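Local coordinates for protein pilin (Streptococcus pyogenes serotype M1, PDB 3GLD) that forms the shaft of the streptococcal pilus by stacking into covalently cross-linked columns that are needed for adhesion to host cells, bacterial aggregation and biofilm formation, at residues L33-D38 with Q189-S194; V197-T202 with I230-L235. The protein carries 2 engineered substitutions. All blocks are in the same frame, centred on the assembly; numbering follows the deposited sequence.

Contact 1 of 2, residues L33-D38 with Q189-S194; sequences LIPNTD and QYYKAS
Tyr-191 lies beside Pro-35, the two side chains pointing the same way, and its hydroxyl end reaches the proline: OH is 3.4 Å from Pro-35 CB and nearly as close to CD. With CG anti to the carbonyl carbon (chi1 -57°), the ring is carried to Pro-35 and the backbone before it. Along the CD1-CE1 side of the ring, Leu-33 crosses obliquely, its CB 3.8 Å from Tyr-191 CE1, and Pro-236 also packs on the tyrosine. A water donates to both Leu-33 O and Tyr-191 OH, the latter a long 3.3 Å.

Tyr-190 meets Pro-35 and Asn-36 mainly through its carbonyl and CB. Asn-36 N donates to Tyr-190 O at 3.0 Å, fairly straight (160°) and on a carbonyl lone pair; the same oxygen takes a second hydrogen bond, from Asn-72 ND2, and a CA-H...O contact from Pro-35. The Tyr-190 ring is backed over its centre by Gln-189 CG, while a second water links Gln-189 NE2 to Asn-36 O. The Lys-192 chain, bent at chi2, crosses the end of Asn-36 at about a right angle.

The whole is a loop-to-loop interdomain junction, in which the approach to strand 37-45 of the N-terminal domain meets the 186-195 loop of the C-terminal domain in this two-domain, all-beta pilin.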
loop_
_atom_site.group_PDB
_atom_site.type_symbol
_atom_site.label_atom_id
_atom_site.label_comp_id
_atom_site.label_asym_id
_atom_site.label_seq_id
_atom_site.Cartn_x
_atom_site.Cartn_y
_atom_site.Cartn_z
ATOM N N LEU A 33 -4.436 -3.462 5.475
ATOM C CA LEU A 33 -4.218 -4.660 4.671
ATOM C C LEU A 33 -3.183 -4.387 3.568
ATOM O O LEU A 33 -3.123 -3.264 3.037
ATOM C CB LEU A 33 -5.534 -5.148 4.052
ATOM C CG LEU A 33 -6.563 -5.850 4.968
ATOM C CD1 LEU A 33 -7.225 -4.868 5.932
ATOM C CD2 LEU A 33 -7.610 -6.535 4.112
ATOM N N ILE A 34 -2.358 -5.394 3.262
ATOM C CA ILE A 34 -1.257 -5.239 2.293
ATOM C C ILE A 34 -1.720 -5.873 0.983
ATOM O O ILE A 34 -2.047 -7.052 0.949
ATOM C CB ILE A 34 0.083 -5.914 2.799
ATOM C CG1 ILE A 34 0.517 -5.356 4.168
ATOM C CG2 ILE A 34 1.209 -5.813 1.765
ATOM C CD1 ILE A 34 0.714 -3.823 4.226
ATOM N N PRO A 35 -1.752 -5.087 -0.103
ATOM C CA PRO A 35 -2.236 -5.603 -1.393
ATOM C C PRO A 35 -1.296 -6.649 -2.029
ATOM O O PRO A 35 -0.087 -6.578 -1.830
ATOM C CB PRO A 35 -2.317 -4.338 -2.266
ATOM C CG PRO A 35 -1.322 -3.395 -1.644
ATOM C CD PRO A 35 -1.341 -3.677 -0.180
ATOM N N ASN A 36 -1.868 -7.599 -2.764
ATOM C CA ASN A 36 -1.108 -8.516 -3.608
ATOM C C ASN A 36 -0.675 -7.752 -4.849
ATOM O O ASN A 36 -1.486 -7.508 -5.732
ATOM C CB ASN A 36 -1.949 -9.708 -4.087
ATOM C CG ASN A 36 -2.633 -10.457 -2.976
ATOM O OD1 ASN A 36 -3.807 -10.808 -3.112
ATOM N ND2 ASN A 36 -1.920 -10.735 -1.894
ATOM N N THR A 37 0.598 -7.376 -4.914
ATOM C CA THR A 37 1.112 -6.624 -6.058
ATOM C C THR A 37 2.642 -6.750 -6.137
ATOM O O THR A 37 3.298 -7.047 -5.143
ATOM C CB THR A 37 0.758 -5.116 -5.945
ATOM O OG1 THR A 37 1.194 -4.413 -7.119
ATOM C CG2 THR A 37 1.432 -4.484 -4.722
ATOM N N ASP A 38 3.188 -6.500 -7.324
ATOM C CA ASP A 38 4.634 -6.264 -7.497
ATOM C C ASP A 38 4.940 -4.783 -7.454
ATOM O O ASP A 38 4.055 -3.958 -7.688
ATOM C CB ASP A 38 5.086 -6.791 -8.855
ATOM C CG ASP A 38 5.007 -8.300 -8.955
ATOM O OD1 ASP A 38 4.894 -8.960 -7.897
ATOM O OD2 ASP A 38 5.050 -8.824 -10.102
ATOM N N GLN A 189 -8.292 -8.717 -6.983
ATOM C CA GLN A 189 -6.927 -9.252 -7.089
ATOM C C GLN A 189 -6.006 -8.775 -5.954
ATOM O O GLN A 189 -5.100 -9.493 -5.559
ATOM C CB GLN A 189 -6.326 -8.900 -8.439
ATOM C CG GLN A 189 -6.073 -7.403 -8.615
ATOM C CD GLN A 189 -5.504 -7.079 -9.971
ATOM O OE1 GLN A 189 -6.251 -6.803 -10.914
ATOM N NE2 GLN A 189 -4.177 -7.124 -10.088
ATOM N N TYR A 190 -6.252 -7.573 -5.431
ATOM C CA TYR A 190 -5.417 -6.978 -4.391
ATOM C C TYR A 190 -5.709 -7.476 -2.972
ATOM O O TYR A 190 -4.821 -7.477 -2.104
ATOM C CB TYR A 190 -5.531 -5.438 -4.431
ATOM C CG TYR A 190 -5.244 -4.840 -5.797
ATOM C CD1 TYR A 190 -3.960 -4.877 -6.349
ATOM C CD2 TYR A 190 -6.258 -4.246 -6.538
ATOM C CE1 TYR A 190 -3.705 -4.332 -7.605
ATOM C CE2 TYR A 190 -6.018 -3.694 -7.794
ATOM C CZ TYR A 190 -4.738 -3.740 -8.320
ATOM O OH TYR A 190 -4.523 -3.182 -9.560
ATOM N N TYR A 191 -6.947 -7.910 -2.744
ATOM C CA TYR A 191 -7.409 -8.307 -1.422
ATOM C C TYR A 191 -8.357 -9.497 -1.556
ATOM O O TYR A 191 -9.463 -9.365 -2.085
ATOM C CB TYR A 191 -8.115 -7.105 -0.747
ATOM C CG TYR A 191 -7.218 -5.894 -0.665
ATOM C CD1 TYR A 191 -6.169 -5.845 0.257
ATOM C CD2 TYR A 191 -7.396 -4.813 -1.527
ATOM C CE1 TYR A 191 -5.308 -4.737 0.308
ATOM C CE2 TYR A 191 -6.551 -3.724 -1.484
ATOM C CZ TYR A 191 -5.514 -3.691 -0.562
ATOM O OH TYR A 191 -4.691 -2.603 -0.499
ATOM N N LYS A 192 -7.913 -10.662 -1.089
ATOM C CA LYS A 192 -8.604 -11.916 -1.382
ATOM C C LYS A 192 -9.709 -12.204 -0.397
ATOM O O LYS A 192 -9.758 -11.617 0.686
ATOM C CB LYS A 192 -7.617 -13.094 -1.398
ATOM C CG LYS A 192 -6.548 -13.002 -2.488
ATOM C CD LYS A 192 -7.115 -13.284 -3.883
ATOM C CE LYS A 192 -5.979 -13.503 -4.897
ATOM N NZ LYS A 192 -6.483 -14.001 -6.221
ATOM N N ALA A 193 -10.576 -13.131 -0.771
ATOM C CA ALA A 193 -11.651 -13.577 0.099
ATOM C C ALA A 193 -11.067 -14.003 1.439
ATOM O O ALA A 193 -9.945 -14.524 1.501
ATOM C CB ALA A 193 -12.406 -14.709 -0.541
ATOM N N SER A 194 -11.815 -13.731 2.508
ATOM C CA SER A 194 -11.474 -14.154 3.869
ATOM C C SER A 194 -10.466 -13.284 4.600
ATOM O O SER A 194 -10.320 -13.437 5.814
ATOM C CB SER A 194 -11.050 -15.633 3.920
ATOM O OG SER A 194 -12.204 -16.449 3.978
HETATM O O HOH W 1 -5.096 -1.433 2.555
HETATM O O HOH W 2 -2.131 -7.570 -8.166
#

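Contact 2 of 2, residues V197-T202 with I230-L235; sequences VMIEKT and IKVTNL
Residues 197-202 and 230-232 run antiparallel, their axes 4.5 Å apart at closest approach, with Glu-200 and Lys-231 as the hydrogen-bonded pair between the non-hydrogen-bonded pairs Ile-199/Val-232 and Lys-201/Ile-230. The two bonds of the central pair differ in shape: Glu-200 N points nearly straight at Lys-231 O (168°), from above the carbonyl plane, whereas Lys-231 N meets Glu-200 O in the plane but with a bent N-H (137°).

Ile-199, Val-232 and Ile-230 share one face with the root of Lys-201, whose CB packs on Ile-230 CG2 while NZ leads away to Thr-223 O. Ile-199 lies alongside both partners, CG1 3.8 Å from Val-232 CG2 and CG2 4.0 Å from Ile-230 CB, so each branch serves one partner. Val-197 crosses Val-232 obliquely, CG2 to CG1. Leu-183 and Leu-185 of strand 179-185 pack against this face, which thus looks into the hydrophobic interior of the C-terminal beta-sandwich domain; strand 210-215 continues the sheet beyond 197-202, and Ile-230 bonds through its backbone to Val-164 on the other strand edge.

At 233 and 234 the chain turns a corner, and a side chain joins in the pairing. Asn-234, with CG in the crowded position between N and carbonyl carbon (chi1 63°), turns OD1 onto Met-198 N at 2.8 Å, in plane and on a lone pair; its ND2 binds Asn-31 O in the N-terminal domain. Thr-233 N returns a main-chain bond to Met-198 O. On the face opposite the isoleucines, the extended Glu-200 crosses Thr-233 at about a right angle, its CG and CD over the CG2 methyl. A water donates to Glu-200 OE2 over a long 3.2 Å and accepts from Thr-233 OG1, while Gln-211 NE2 also binds OE2.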
loop_
_atom_site.group_PDB
_atom_site.type_symbol
_atom_site.label_atom_id
_atom_site.label_comp_id
_atom_site.label_asym_id
_atom_site.label_seq_id
_atom_site.Cartn_x
_atom_site.Cartn_y
_atom_site.Cartn_z
ATOM N N VAL A 197 -11.158 -7.235 7.909
ATOM C CA VAL A 197 -11.103 -5.806 8.182
ATOM C C VAL A 197 -11.711 -5.507 9.550
ATOM O O VAL A 197 -12.618 -6.234 10.023
ATOM C CB VAL A 197 -11.818 -4.935 7.102
ATOM C CG1 VAL A 197 -11.232 -5.209 5.717
ATOM C CG2 VAL A 197 -13.316 -5.143 7.118
ATOM N N MET A 198 -11.213 -4.448 10.174
ATOM C CA MET A 198 -11.591 -4.101 11.519
ATOM C C MET A 198 -12.824 -3.202 11.502
ATOM O O MET A 198 -12.896 -2.244 10.726
ATOM C CB MET A 198 -10.464 -3.376 12.223
ATOM C CG MET A 198 -9.185 -4.192 12.308
ATOM S SD MET A 198 -7.777 -3.180 12.785
ATOM C CE MET A 198 -8.027 -2.945 14.541
ATOM N N ILE A 199 -13.765 -3.513 12.388
ATOM C CA ILE A 199 -15.001 -2.750 12.528
ATOM C C ILE A 199 -15.186 -2.311 13.980
ATOM O O ILE A 199 -15.029 -3.130 14.900
ATOM C CB ILE A 199 -16.198 -3.577 12.024
ATOM C CG1 ILE A 199 -16.067 -3.754 10.507
ATOM C CG2 ILE A 199 -17.559 -2.881 12.380
ATOM C CD1 ILE A 199 -17.149 -4.551 9.863
ATOM N N GLU A 200 -15.501 -1.030 14.178
ATOM C CA GLU A 200 -15.792 -0.470 15.497
ATOM C C GLU A 200 -17.243 -0.025 15.530
ATOM O O GLU A 200 -17.652 0.714 14.655
ATOM C CB GLU A 200 -14.926 0.763 15.806
ATOM C CG GLU A 200 -13.462 0.483 16.096
ATOM C CD GLU A 200 -12.676 1.756 16.470
ATOM O OE1 GLU A 200 -13.268 2.867 16.476
ATOM O OE2 GLU A 200 -11.462 1.638 16.748
ATOM N N LYS A 201 -18.007 -0.484 16.530
ATOM C CA LYS A 201 -19.388 -0.061 16.723
ATOM C C LYS A 201 -19.469 0.883 17.906
ATOM O O LYS A 201 -18.982 0.557 18.996
ATOM C CB LYS A 201 -20.334 -1.267 16.936
ATOM C CG LYS A 201 -21.789 -0.843 17.206
ATOM C CD LYS A 201 -22.771 -2.022 17.171
ATOM C CE LYS A 201 -24.088 -1.600 17.808
ATOM N NZ LYS A 201 -25.176 -2.599 17.661
ATOM N N THR A 202 -20.084 2.050 17.686
ATOM C CA THR A 202 -20.256 3.073 18.722
ATOM C C THR A 202 -21.731 3.201 19.109
ATOM O O THR A 202 -22.598 3.286 18.244
ATOM C CB THR A 202 -19.698 4.432 18.240
ATOM O OG1 THR A 202 -18.323 4.256 17.881
ATOM C CG2 THR A 202 -19.803 5.516 19.318
ATOM N N ILE A 230 -21.427 2.072 12.983
ATOM C CA ILE A 230 -20.229 1.259 12.827
ATOM C C ILE A 230 -19.253 2.008 11.904
ATOM O O ILE A 230 -19.671 2.893 11.144
ATOM C CB ILE A 230 -20.498 -0.155 12.265
ATOM C CG1 ILE A 230 -21.073 -0.115 10.841
ATOM C CG2 ILE A 230 -21.380 -0.974 13.234
ATOM C CD1 ILE A 230 -20.778 -1.383 10.055
ATOM N N LYS A 231 -17.975 1.634 11.983
ATOM C CA LYS A 231 -16.933 2.212 11.161
ATOM C C LYS A 231 -15.927 1.092 10.839
ATOM O O LYS A 231 -15.319 0.510 11.748
ATOM C CB LYS A 231 -16.230 3.356 11.896
ATOM C CG LYS A 231 -15.290 4.191 10.974
ATOM C CD LYS A 231 -14.275 5.004 11.745
ATOM C CE LYS A 231 -14.914 6.062 12.600
ATOM N NZ LYS A 231 -13.909 7.081 13.050
ATOM N N VAL A 232 -15.800 0.787 9.554
ATOM C CA VAL A 232 -14.741 -0.068 9.055
ATOM C C VAL A 232 -13.489 0.835 9.071
ATOM O O VAL A 232 -13.399 1.798 8.310
ATOM C CB VAL A 232 -15.074 -0.564 7.640
ATOM C CG1 VAL A 232 -13.974 -1.517 7.104
ATOM C CG2 VAL A 232 -16.409 -1.264 7.630
ATOM N N THR A 233 -12.575 0.573 9.998
ATOM C CA THR A 233 -11.472 1.507 10.243
ATOM C C THR A 233 -10.249 1.329 9.328
ATOM O O THR A 233 -9.402 2.221 9.261
ATOM C CB THR A 233 -10.981 1.448 11.706
ATOM O OG1 THR A 233 -10.442 0.144 11.982
ATOM C CG2 THR A 233 -12.117 1.719 12.646
ATOM N N ASN A 234 -10.159 0.195 8.642
ATOM C CA ASN A 234 -9.036 -0.061 7.707
ATOM C C ASN A 234 -9.515 -0.600 6.358
ATOM O O ASN A 234 -8.971 -1.559 5.836
ATOM C CB ASN A 234 -7.975 -0.972 8.344
ATOM C CG ASN A 234 -8.496 -2.362 8.693
ATOM O OD1 ASN A 234 -9.700 -2.596 8.739
ATOM N ND2 ASN A 234 -7.566 -3.303 8.940
ATOM N N LEU A 235 -10.580 -0.012 5.814
ATOM C CA LEU A 235 -11.082 -0.408 4.499
ATOM C C LEU A 235 -10.044 -0.071 3.423
ATOM O O LEU A 235 -9.654 1.079 3.290
ATOM C CB LEU A 235 -12.387 0.330 4.194
ATOM C CG LEU A 235 -13.101 0.010 2.875
ATOM C CD1 LEU A 235 -13.570 -1.421 2.848
ATOM C CD2 LEU A 235 -14.276 0.961 2.686
HETATM O O HOH W 3 -10.711 -0.599 14.594
#

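Contacts 1 and 2 follow one another along the chain, their centres 19 Å apart, and they meet at Leu-33: its CD1 lies 3.4 Å from Asn-234 ND2 and 4.0 Å from Val-197 CG1. Contact 1 spans the two domains, whereas contact 2 is internal to the C-terminal one, yet the corner at 233-234 brings Asn-234 to Leu-33 and so to the junction. Neither sits at a cross-link. The side chain of Ile-230 is about 11 Å from that of Glu-245, which promotes the Lys-166 to Asn-290 isopeptide bond; the corresponding position of the N-terminal domain, Ala-104, is an engineered residue here, and contact 1 lies away from these sites.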